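PDB 3JWH: Hen1 from Anabaena variabilis, which probably transfers a methyl group from S-adenosylmethionine to the 2'-hydroxyl of the 3'-terminal nucleotide of RNA. Local coordinates for residues A[184-189]-A[205-210]; A[126-131]-A[180-185]; A[43-48]-A[70-75]. All coordinates share one frame; numbering follows the deposited sequence.

Contact 1 of 3, residues A[184-189]-A[205-210]; sequences YNVQFQ and AVFIHR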
loop_
_atom_site.group_PDB
_atom_site.type_symbol
_atom_site.label_atom_id
_atom_site.label_comp_id
_atom_site.label_asym_id
_atom_site.label_seq_id
_atom_site.Cartn_x
_atom_site.Cartn_y
_atom_site.Cartn_z
ATOM N N TYR A 184 15.630 2.714 5.848
ATOM C CA TYR A 184 14.898 3.335 4.748
ATOM C C TYR A 184 14.971 4.848 4.788
ATOM O O TYR A 184 15.246 5.444 5.823
ATOM C CB TYR A 184 13.405 2.964 4.788
ATOM C CG TYR A 184 13.094 1.543 4.436
ATOM C CD1 TYR A 184 13.265 0.519 5.369
ATOM C CD2 TYR A 184 12.669 1.207 3.150
ATOM C CE1 TYR A 184 13.025 -0.805 5.026
ATOM C CE2 TYR A 184 12.431 -0.113 2.806
ATOM C CZ TYR A 184 12.609 -1.116 3.745
ATOM O OH TYR A 184 12.367 -2.436 3.396
ATOM N N ASN A 185 14.714 5.450 3.637
ATOM C CA ASN A 185 14.646 6.891 3.510
ATOM C C ASN A 185 13.242 7.088 2.913
ATOM O O ASN A 185 12.721 6.214 2.203
ATOM C CB ASN A 185 15.758 7.406 2.604
ATOM C CG ASN A 185 17.130 7.283 3.247
ATOM O OD1 ASN A 185 18.099 6.920 2.591
ATOM N ND2 ASN A 185 17.217 7.582 4.536
ATOM N N VAL A 186 12.610 8.207 3.232
ATOM C CA VAL A 186 11.251 8.439 2.780
ATOM C C VAL A 186 11.062 9.721 1.970
ATOM O O VAL A 186 11.770 10.707 2.169
ATOM C CB VAL A 186 10.311 8.472 4.010
ATOM C CG1 VAL A 186 10.551 9.753 4.811
ATOM C CG2 VAL A 186 8.869 8.338 3.586
ATOM N N GLN A 187 10.108 9.686 1.049
ATOM C CA GLN A 187 9.765 10.838 0.224
ATOM C C GLN A 187 8.249 10.970 0.291
ATOM O O GLN A 187 7.528 9.977 0.190
ATOM C CB GLN A 187 10.185 10.624 -1.235
ATOM C CG GLN A 187 11.624 10.995 -1.544
ATOM C CD GLN A 187 11.914 12.456 -1.260
ATOM O OE1 GLN A 187 11.219 13.349 -1.760
ATOM N NE2 GLN A 187 12.945 12.714 -0.453
ATOM N N PHE A 188 7.760 12.186 0.494
ATOM C CA PHE A 188 6.324 12.395 0.548
ATOM C C PHE A 188 5.831 12.919 -0.788
ATOM O O PHE A 188 6.523 13.678 -1.462
ATOM C CB PHE A 188 5.984 13.339 1.689
ATOM C CG PHE A 188 6.401 12.815 3.026
ATOM C CD1 PHE A 188 5.713 11.762 3.620
ATOM C CD2 PHE A 188 7.511 13.347 3.678
ATOM C CE1 PHE A 188 6.129 11.247 4.845
ATOM C CE2 PHE A 188 7.931 12.841 4.893
ATOM C CZ PHE A 188 7.239 11.788 5.480
ATOM N N GLN A 189 4.644 12.475 -1.180
ATOM C CA GLN A 189 4.054 12.858 -2.454
ATOM C C GLN A 189 2.536 12.821 -2.358
ATOM O O GLN A 189 1.922 11.793 -2.638
ATOM C CB GLN A 189 4.504 11.883 -3.545
ATOM C CG GLN A 189 6.000 11.890 -3.837
ATOM C CD GLN A 189 6.489 10.592 -4.473
ATOM O OE1 GLN A 189 5.851 10.044 -5.378
ATOM N NE2 GLN A 189 7.635 10.099 -4.002
ATOM N N ALA A 205 3.472 7.922 1.138
ATOM C CA ALA A 205 4.863 7.864 1.530
ATOM C C ALA A 205 5.536 6.775 0.715
ATOM O O ALA A 205 5.050 5.648 0.645
ATOM C CB ALA A 205 4.984 7.568 3.002
ATOM N N VAL A 206 6.628 7.134 0.056
ATOM C CA VAL A 206 7.379 6.176 -0.727
ATOM C C VAL A 206 8.709 5.976 0.002
ATOM O O VAL A 206 9.552 6.873 0.021
ATOM C CB VAL A 206 7.636 6.689 -2.166
ATOM C CG1 VAL A 206 8.467 5.683 -2.934
ATOM C CG2 VAL A 206 6.304 6.901 -2.894
ATOM N N PHE A 207 8.866 4.814 0.636
ATOM C CA PHE A 207 10.090 4.475 1.352
ATOM C C PHE A 207 11.007 3.707 0.422
ATOM O O PHE A 207 10.580 2.766 -0.247
ATOM C CB PHE A 207 9.800 3.582 2.555
ATOM C CG PHE A 207 9.015 4.241 3.637
ATOM C CD1 PHE A 207 9.659 4.909 4.671
ATOM C CD2 PHE A 207 7.637 4.119 3.673
ATOM C CE1 PHE A 207 8.944 5.428 5.718
ATOM C CE2 PHE A 207 6.913 4.634 4.715
ATOM C CZ PHE A 207 7.558 5.285 5.741
ATOM N N ILE A 208 12.269 4.097 0.375
ATOM C CA ILE A 208 13.214 3.388 -0.466
ATOM C C ILE A 208 14.325 2.854 0.430
ATOM O O ILE A 208 14.894 3.589 1.247
ATOM C CB ILE A 208 13.795 4.295 -1.557
ATOM C CG1 ILE A 208 12.677 4.695 -2.523
ATOM C CG2 ILE A 208 14.905 3.568 -2.321
ATOM C CD1 ILE A 208 13.138 5.582 -3.652
ATOM N N HIS A 209 14.623 1.569 0.290
ATOM C CA HIS A 209 15.649 0.962 1.119
ATOM C C HIS A 209 17.017 1.536 0.803
ATOM O O HIS A 209 17.351 1.773 -0.347
ATOM C CB HIS A 209 15.676 -0.565 0.926
ATOM C CG HIS A 209 16.411 -1.295 2.007
ATOM N ND1 HIS A 209 17.768 -1.152 2.217
ATOM C CD2 HIS A 209 15.966 -2.117 2.986
ATOM C CE1 HIS A 209 18.121 -1.846 3.284
ATOM N NE2 HIS A 209 17.046 -2.443 3.768
ATOM N N ARG A 210 17.802 1.775 1.842
ATOM C CA ARG A 210 19.149 2.268 1.654
ATOM C C ARG A 210 20.014 1.170 1.010
ATOM O O ARG A 210 19.733 -0.022 1.164
ATOM C CB ARG A 210 19.727 2.673 3.006
ATOM C CG ARG A 210 18.997 3.847 3.633
ATOM C CD ARG A 210 19.498 4.175 5.039
ATOM N NE ARG A 210 18.692 5.240 5.625
ATOM C CZ ARG A 210 18.361 5.315 6.905
ATOM N NH1 ARG A 210 18.774 4.388 7.759
ATOM N NH2 ARG A 210 17.579 6.298 7.329
#
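N185 O receives the N-H of I208 at 2.8 Å, and F207 CA adds a CA-H...O contact to the same oxygen at 3.3 Å. The return bond from N185 N to I208 O makes this a hydrogen-bonded pair of an antiparallel sheet. Q187 and V206 form the next such pair, V206 N bonding to Q187 O at 3.0 Å. The non-hydrogen-bonded pairs Y184–H209, V186–F207 and F188–A205 alternate with them and turn their side chains to one face. There V186 CG2 stands 3.8 Å from the centroid of the F207 ring, over its face, in a CH-pi contact; V186 CG1 lies between the backbone N and the carbonyl carbon (chi1 71°), and CG2 is anti to the N, over the ring. H209 presents its edge to the face of Y184, the planes 65° apart, with H209 CD2 3.6 Å from Y184 CZ. On the other face V206 CG2 meets Q189 NE2 at 3.6 Å. Y184 OH is hydrogen-bonded to P133 O. In this Rossmann-like methyltransferase sheet, 184-188 is an edge strand; 202-209 separates it from strand 135-141, while helix 168-181 packs on A205, F207 and F188.

Contact 2 of 3, residues A[126-131]-A[180-185]; sequences VLFEFA and ERFAYN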
loop_
_atom_site.group_PDB
_atom_site.type_symbol
_atom_site.label_atom_id
_atom_site.label_comp_id
_atom_site.label_asym_id
_atom_site.label_seq_id
_atom_site.Cartn_x
_atom_site.Cartn_y
_atom_site.Cartn_z
ATOM N N VAL A 126 7.297 -6.402 10.910
ATOM C CA VAL A 126 7.005 -7.365 9.869
ATOM C C VAL A 126 7.358 -6.779 8.500
ATOM O O VAL A 126 7.986 -7.433 7.666
ATOM C CB VAL A 126 5.515 -7.733 9.868
ATOM C CG1 VAL A 126 5.201 -8.656 8.694
ATOM C CG2 VAL A 126 5.148 -8.390 11.186
ATOM N N LEU A 127 6.968 -5.528 8.285
ATOM C CA LEU A 127 7.200 -4.864 7.014
ATOM C C LEU A 127 8.598 -4.277 6.768
ATOM O O LEU A 127 9.230 -4.559 5.743
ATOM C CB LEU A 127 6.139 -3.765 6.831
ATOM C CG LEU A 127 6.297 -2.757 5.693
ATOM C CD1 LEU A 127 6.135 -3.432 4.338
ATOM C CD2 LEU A 127 5.241 -1.676 5.871
ATOM N N PHE A 128 9.088 -3.465 7.694
ATOM C CA PHE A 128 10.385 -2.830 7.498
ATOM C C PHE A 128 11.611 -3.582 7.999
ATOM O O PHE A 128 12.733 -3.157 7.754
ATOM C CB PHE A 128 10.351 -1.424 8.104
ATOM C CG PHE A 128 9.362 -0.501 7.438
ATOM C CD1 PHE A 128 9.595 -0.025 6.146
ATOM C CD2 PHE A 128 8.204 -0.105 8.100
ATOM C CE1 PHE A 128 8.688 0.834 5.528
ATOM C CE2 PHE A 128 7.292 0.751 7.490
ATOM C CZ PHE A 128 7.534 1.223 6.202
ATOM N N GLU A 129 11.400 -4.708 8.676
ATOM C CA GLU A 129 12.502 -5.500 9.226
ATOM C C GLU A 129 12.490 -6.908 8.641
ATOM O O GLU A 129 13.457 -7.334 8.001
ATOM C CB GLU A 129 12.370 -5.550 10.754
ATOM C CG GLU A 129 13.593 -6.022 11.525
ATOM C CD GLU A 129 13.369 -5.943 13.031
ATOM O OE1 GLU A 129 13.359 -4.817 13.573
ATOM O OE2 GLU A 129 13.177 -7.002 13.672
ATOM N N PHE A 130 11.380 -7.617 8.841
ATOM C CA PHE A 130 11.224 -8.971 8.333
ATOM C C PHE A 130 11.242 -9.047 6.794
ATOM O O PHE A 130 12.202 -9.547 6.202
ATOM C CB PHE A 130 9.921 -9.572 8.877
ATOM C CG PHE A 130 9.738 -11.021 8.545
ATOM C CD1 PHE A 130 10.595 -11.984 9.083
ATOM C CD2 PHE A 130 8.729 -11.430 7.683
ATOM C CE1 PHE A 130 10.450 -13.337 8.764
ATOM C CE2 PHE A 130 8.573 -12.781 7.356
ATOM C CZ PHE A 130 9.439 -13.738 7.901
ATOM N N ALA A 131 10.179 -8.568 6.140
ATOM C CA ALA A 131 10.118 -8.614 4.677
ATOM C C ALA A 131 11.230 -7.755 4.084
ATOM O O ALA A 131 12.022 -8.207 3.261
ATOM C CB ALA A 131 8.754 -8.124 4.194
ATOM N N GLU A 180 14.267 6.217 10.995
ATOM C CA GLU A 180 15.202 6.324 12.111
ATOM C C GLU A 180 15.456 4.951 12.723
ATOM O O GLU A 180 16.538 4.687 13.242
ATOM C CB GLU A 180 14.643 7.272 13.176
ATOM C CG GLU A 180 14.839 8.751 12.877
ATOM C CD GLU A 180 13.868 9.653 13.643
ATOM O OE1 GLU A 180 13.441 9.284 14.763
ATOM O OE2 GLU A 180 13.536 10.749 13.122
ATOM N N ARG A 181 14.454 4.081 12.649
ATOM C CA ARG A 181 14.546 2.735 13.198
ATOM C C ARG A 181 14.913 1.695 12.163
ATOM O O ARG A 181 15.581 0.707 12.480
ATOM C CB ARG A 181 13.218 2.330 13.851
ATOM C CG ARG A 181 12.995 2.944 15.230
ATOM C CD ARG A 181 11.762 2.359 15.901
ATOM N NE ARG A 181 10.529 2.804 15.263
ATOM C CZ ARG A 181 9.471 2.028 15.045
ATOM N NH1 ARG A 181 9.486 0.749 15.405
ATOM N NH2 ARG A 181 8.389 2.536 14.474
ATOM N N PHE A 182 14.480 1.925 10.928
ATOM C CA PHE A 182 14.729 0.996 9.842
ATOM C C PHE A 182 15.610 1.560 8.726
ATOM O O PHE A 182 15.730 2.769 8.571
ATOM C CB PHE A 182 13.377 0.533 9.317
ATOM C CG PHE A 182 12.497 -0.035 10.392
ATOM C CD1 PHE A 182 12.725 -1.316 10.892
ATOM C CD2 PHE A 182 11.470 0.732 10.948
ATOM C CE1 PHE A 182 11.949 -1.822 11.924
ATOM C CE2 PHE A 182 10.692 0.233 11.979
ATOM C CZ PHE A 182 10.925 -1.045 12.471
ATOM N N ALA A 183 16.227 0.673 7.949
ATOM C CA ALA A 183 17.128 1.091 6.868
ATOM C C ALA A 183 16.410 1.661 5.641
ATOM O O ALA A 183 16.563 1.161 4.526
ATOM C CB ALA A 183 18.040 -0.092 6.455
ATOM N N TYR A 184 15.630 2.714 5.848
ATOM C CA TYR A 184 14.898 3.335 4.748
ATOM C C TYR A 184 14.971 4.848 4.788
ATOM O O TYR A 184 15.246 5.444 5.823
ATOM C CB TYR A 184 13.405 2.964 4.788
ATOM C CG TYR A 184 13.094 1.543 4.436
ATOM C CD1 TYR A 184 13.265 0.519 5.369
ATOM C CD2 TYR A 184 12.669 1.207 3.150
ATOM C CE1 TYR A 184 13.025 -0.805 5.026
ATOM C CE2 TYR A 184 12.431 -0.113 2.806
ATOM C CZ TYR A 184 12.609 -1.116 3.745
ATOM O OH TYR A 184 12.367 -2.436 3.396
ATOM N N ASN A 185 14.714 5.450 3.637
ATOM C CA ASN A 185 14.646 6.891 3.510
ATOM C C ASN A 185 13.242 7.088 2.913
ATOM O O ASN A 185 12.721 6.214 2.203
ATOM C CB ASN A 185 15.758 7.406 2.604
ATOM C CG ASN A 185 17.130 7.283 3.247
ATOM O OD1 ASN A 185 18.099 6.920 2.591
ATOM N ND2 ASN A 185 17.217 7.582 4.536
HETATM O O HOH W 1 15.030 -2.014 8.053
#
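F128 meets two aromatic rings, each in a different way. Its CB rests over the face of F182, 3.4 Å from F182 CG, a CH-pi contact displaced toward the rim. The two phenyl rings are themselves oblique, with planes 31° apart. Toward Y184, F128 instead turns an edge: its CD1 stands over the tyrosine face, 3.7 Å from Y184 CE1, in an edge-to-face pair with planes at 74°. F128 CG is anti to the carbonyl carbon (chi1 -63°), beside the backbone N. The three residues make an aromatic cluster where the end of helix 117-131, widened by a pi-type turn at 126-131, meets the link from helix 168-181 into strand 184-188. That link breaks helical geometry at F182 and bends through an inverse gamma turn centred on A183. R181 CB covers the F182 face opposite F128, and R181 reaches back to a salt bridge with E124. E129 OE1 approaches the F182 edge, 3.7 Å from F182 CE1. A water bridges the backbones beside the rings, donating to F128 O at 2.6 Å and accepting from A183 N at 2.9 Å.

Contact 3 of 3, residues A[43-48]-A[70-75]; sequences LLKILL and QERLDR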
loop_
_atom_site.group_PDB
_atom_site.type_symbol
_atom_site.label_atom_id
_atom_site.label_comp_id
_atom_site.label_asym_id
_atom_site.label_seq_id
_atom_site.Cartn_x
_atom_site.Cartn_y
_atom_site.Cartn_z
ATOM N N LEU A 43 -6.605 -2.319 -6.182
ATOM C CA LEU A 43 -5.278 -2.163 -6.746
ATOM C C LEU A 43 -4.827 -3.462 -7.429
ATOM O O LEU A 43 -4.151 -3.422 -8.462
ATOM C CB LEU A 43 -4.279 -1.760 -5.662
ATOM C CG LEU A 43 -2.822 -1.793 -6.123
ATOM C CD1 LEU A 43 -2.595 -0.764 -7.228
ATOM C CD2 LEU A 43 -1.911 -1.522 -4.946
ATOM N N LEU A 44 -5.199 -4.616 -6.864
ATOM C CA LEU A 44 -4.805 -5.900 -7.471
ATOM C C LEU A 44 -5.377 -6.031 -8.898
ATOM O O LEU A 44 -4.720 -6.576 -9.781
ATOM C CB LEU A 44 -5.283 -7.094 -6.620
ATOM C CG LEU A 44 -4.809 -7.284 -5.168
ATOM C CD1 LEU A 44 -5.417 -8.574 -4.652
ATOM C CD2 LEU A 44 -3.280 -7.333 -5.053
ATOM N N LYS A 45 -6.592 -5.538 -9.122
ATOM C CA LYS A 45 -7.209 -5.607 -10.452
ATOM C C LYS A 45 -6.391 -4.820 -11.472
ATOM O O LYS A 45 -6.123 -5.298 -12.576
ATOM C CB LYS A 45 -8.639 -5.063 -10.402
ATOM C CG LYS A 45 -9.376 -5.138 -11.730
ATOM C CD LYS A 45 -10.876 -4.953 -11.558
ATOM C CE LYS A 45 -11.628 -5.453 -12.787
ATOM N NZ LYS A 45 -13.114 -5.407 -12.610
ATOM N N ILE A 46 -5.981 -3.614 -11.087
ATOM C CA ILE A 46 -5.182 -2.756 -11.950
ATOM C C ILE A 46 -3.789 -3.325 -12.255
ATOM O O ILE A 46 -3.304 -3.201 -13.369
ATOM C CB ILE A 46 -5.062 -1.328 -11.324
ATOM C CG1 ILE A 46 -6.410 -0.609 -11.448
ATOM C CG2 ILE A 46 -3.979 -0.507 -12.030
ATOM C CD1 ILE A 46 -6.552 0.596 -10.548
ATOM N N LEU A 47 -3.142 -3.954 -11.275
ATOM C CA LEU A 47 -1.817 -4.526 -11.503
ATOM C C LEU A 47 -1.850 -5.778 -12.394
ATOM O O LEU A 47 -0.996 -5.961 -13.263
ATOM C CB LEU A 47 -1.160 -4.895 -10.164
ATOM C CG LEU A 47 -0.920 -3.801 -9.122
ATOM C CD1 LEU A 47 -0.110 -4.383 -7.963
ATOM C CD2 LEU A 47 -0.178 -2.622 -9.756
ATOM N N LEU A 48 -2.831 -6.643 -12.164
ATOM C CA LEU A 48 -2.963 -7.885 -12.919
ATOM C C LEU A 48 -3.212 -7.609 -14.402
ATOM O O LEU A 48 -2.696 -8.312 -15.276
ATOM C CB LEU A 48 -4.125 -8.714 -12.365
ATOM C CG LEU A 48 -3.941 -10.218 -12.091
ATOM C CD1 LEU A 48 -5.273 -10.921 -12.372
ATOM C CD2 LEU A 48 -2.831 -10.823 -12.939
ATOM N N GLN A 70 -11.223 -12.130 -5.448
ATOM C CA GLN A 70 -11.111 -13.190 -6.441
ATOM C C GLN A 70 -12.265 -13.066 -7.440
ATOM O O GLN A 70 -12.099 -13.276 -8.639
ATOM C CB GLN A 70 -11.153 -14.556 -5.738
ATOM C CG GLN A 70 -10.820 -15.750 -6.611
ATOM C CD GLN A 70 -9.506 -15.576 -7.343
ATOM O OE1 GLN A 70 -9.446 -14.891 -8.365
ATOM N NE2 GLN A 70 -8.441 -16.179 -6.819
ATOM N N GLU A 71 -13.431 -12.698 -6.929
ATOM C CA GLU A 71 -14.626 -12.549 -7.744
ATOM C C GLU A 71 -14.479 -11.494 -8.838
ATOM O O GLU A 71 -14.663 -11.795 -10.015
ATOM C CB GLU A 71 -15.811 -12.215 -6.845
ATOM C CG GLU A 71 -17.162 -12.257 -7.529
ATOM C CD GLU A 71 -18.298 -12.225 -6.519
ATOM O OE1 GLU A 71 -18.298 -11.319 -5.651
ATOM O OE2 GLU A 71 -19.189 -13.102 -6.591
ATOM N N ARG A 72 -14.146 -10.262 -8.472
ATOM C CA ARG A 72 -14.005 -9.241 -9.499
ATOM C C ARG A 72 -12.751 -9.433 -10.350
ATOM O O ARG A 72 -12.739 -9.086 -11.538
ATOM C CB ARG A 72 -14.064 -7.835 -8.893
ATOM C CG ARG A 72 -13.385 -7.644 -7.568
ATOM C CD ARG A 72 -13.873 -6.346 -6.922
ATOM N NE ARG A 72 -13.491 -5.155 -7.682
ATOM C CZ ARG A 72 -12.253 -4.671 -7.761
ATOM N NH1 ARG A 72 -11.255 -5.268 -7.124
ATOM N NH2 ARG A 72 -12.010 -3.580 -8.476
ATOM N N LEU A 73 -11.707 -10.009 -9.763
ATOM C CA LEU A 73 -10.490 -10.241 -10.522
ATOM C C LEU A 73 -10.819 -11.207 -11.640
ATOM O O LEU A 73 -10.159 -11.216 -12.675
ATOM C CB LEU A 73 -9.376 -10.815 -9.641
ATOM C CG LEU A 73 -8.578 -9.805 -8.797
ATOM C CD1 LEU A 73 -7.647 -10.521 -7.824
ATOM C CD2 LEU A 73 -7.778 -8.902 -9.704
ATOM N N ASP A 74 -11.857 -12.011 -11.439
ATOM C CA ASP A 74 -12.251 -12.979 -12.450
ATOM C C ASP A 74 -13.083 -12.369 -13.558
ATOM O O ASP A 74 -13.386 -13.030 -14.535
ATOM C CB ASP A 74 -13.008 -14.146 -11.819
ATOM C CG ASP A 74 -12.079 -15.164 -11.202
ATOM O OD1 ASP A 74 -11.052 -15.458 -11.829
ATOM O OD2 ASP A 74 -12.374 -15.671 -10.106
ATOM N N ARG A 75 -13.468 -11.110 -13.400
ATOM C CA ARG A 75 -14.241 -10.436 -14.427
ATOM C C ARG A 75 -13.285 -9.984 -15.533
ATOM O O ARG A 75 -13.709 -9.460 -16.564
ATOM C CB ARG A 75 -14.989 -9.245 -13.825
ATOM C CG ARG A 75 -16.041 -9.653 -12.787
ATOM C CD ARG A 75 -16.594 -8.447 -12.040
ATOM N NE ARG A 75 -17.541 -8.822 -10.991
ATOM C CZ ARG A 75 -18.021 -7.973 -10.084
ATOM N NH1 ARG A 75 -17.637 -6.701 -10.098
ATOM N NH2 ARG A 75 -18.881 -8.391 -9.163
#
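L73 drives one methyl, CD2, into the backbone of the helix at 43-48, reaching K45 CA at 3.4 Å. The same methyl lies 3.8 Å from L44 C and 4.2 Å from L48 CD1, so three residues of one helix touch a single branch of the leucine. The other methyl, L73 CD1, touches L44 CB more loosely at 4.3 Å. Strand 86-90 floors this buried half: L86 meets both L48 and L73, and L88 meets L44. Helices 42-49 and 63-73 are the neighbouring connections of the beta-alpha-beta units that carry the chain from strand 32-36 through 55-60 to 86-90, part of the Rossmann-like methyltransferase fold whose loops contribute to the S-adenosylhomocysteine pocket. Toward solvent the contact is looser and carries like charges. The extended K45 chain lays CD over a face of the R72 guanidinium, 3.6 Å from R72 NH2, with K45 NZ 4.7 Å from the same nitrogen. R72 NH1 is hydrogen-bonded to Q40 O, and the R72 side chain is about 7 Å from the bound S-adenosylhomocysteine. An alanine at K45 would remove the methylenes lying over the R72 guanidinium and would probably leave that group freer to turn, with a gap where CD lay. At the outer margin K45 NZ comes only within 4.4 Å of R75 CB, and R75 is exposed.

In the fold
From the N terminus, contact 3 closes first, drawing helices 42-49 and 63-73 together across the loop that contains strand 55-60. Contact 2 opens later, on helix 117-131, and spans 48 residues, including strand 135-141 and most of helix 168-181, before closing at 180-185. Contact 1 starts on the same strand, 184-188, and closes a shorter loop back to 202-209. None encloses another: contacts 2 and 1 meet at the shared Y184 and N185; they also touch through F207 and F128, and R210 N probably bonds to A183 O. Together they tie the antiparallel sheet edge to two helices, whereas contact 3, its centre about 27 Å from that of contact 1 and about 29 Å from that of contact 2, lies across the chain's centre.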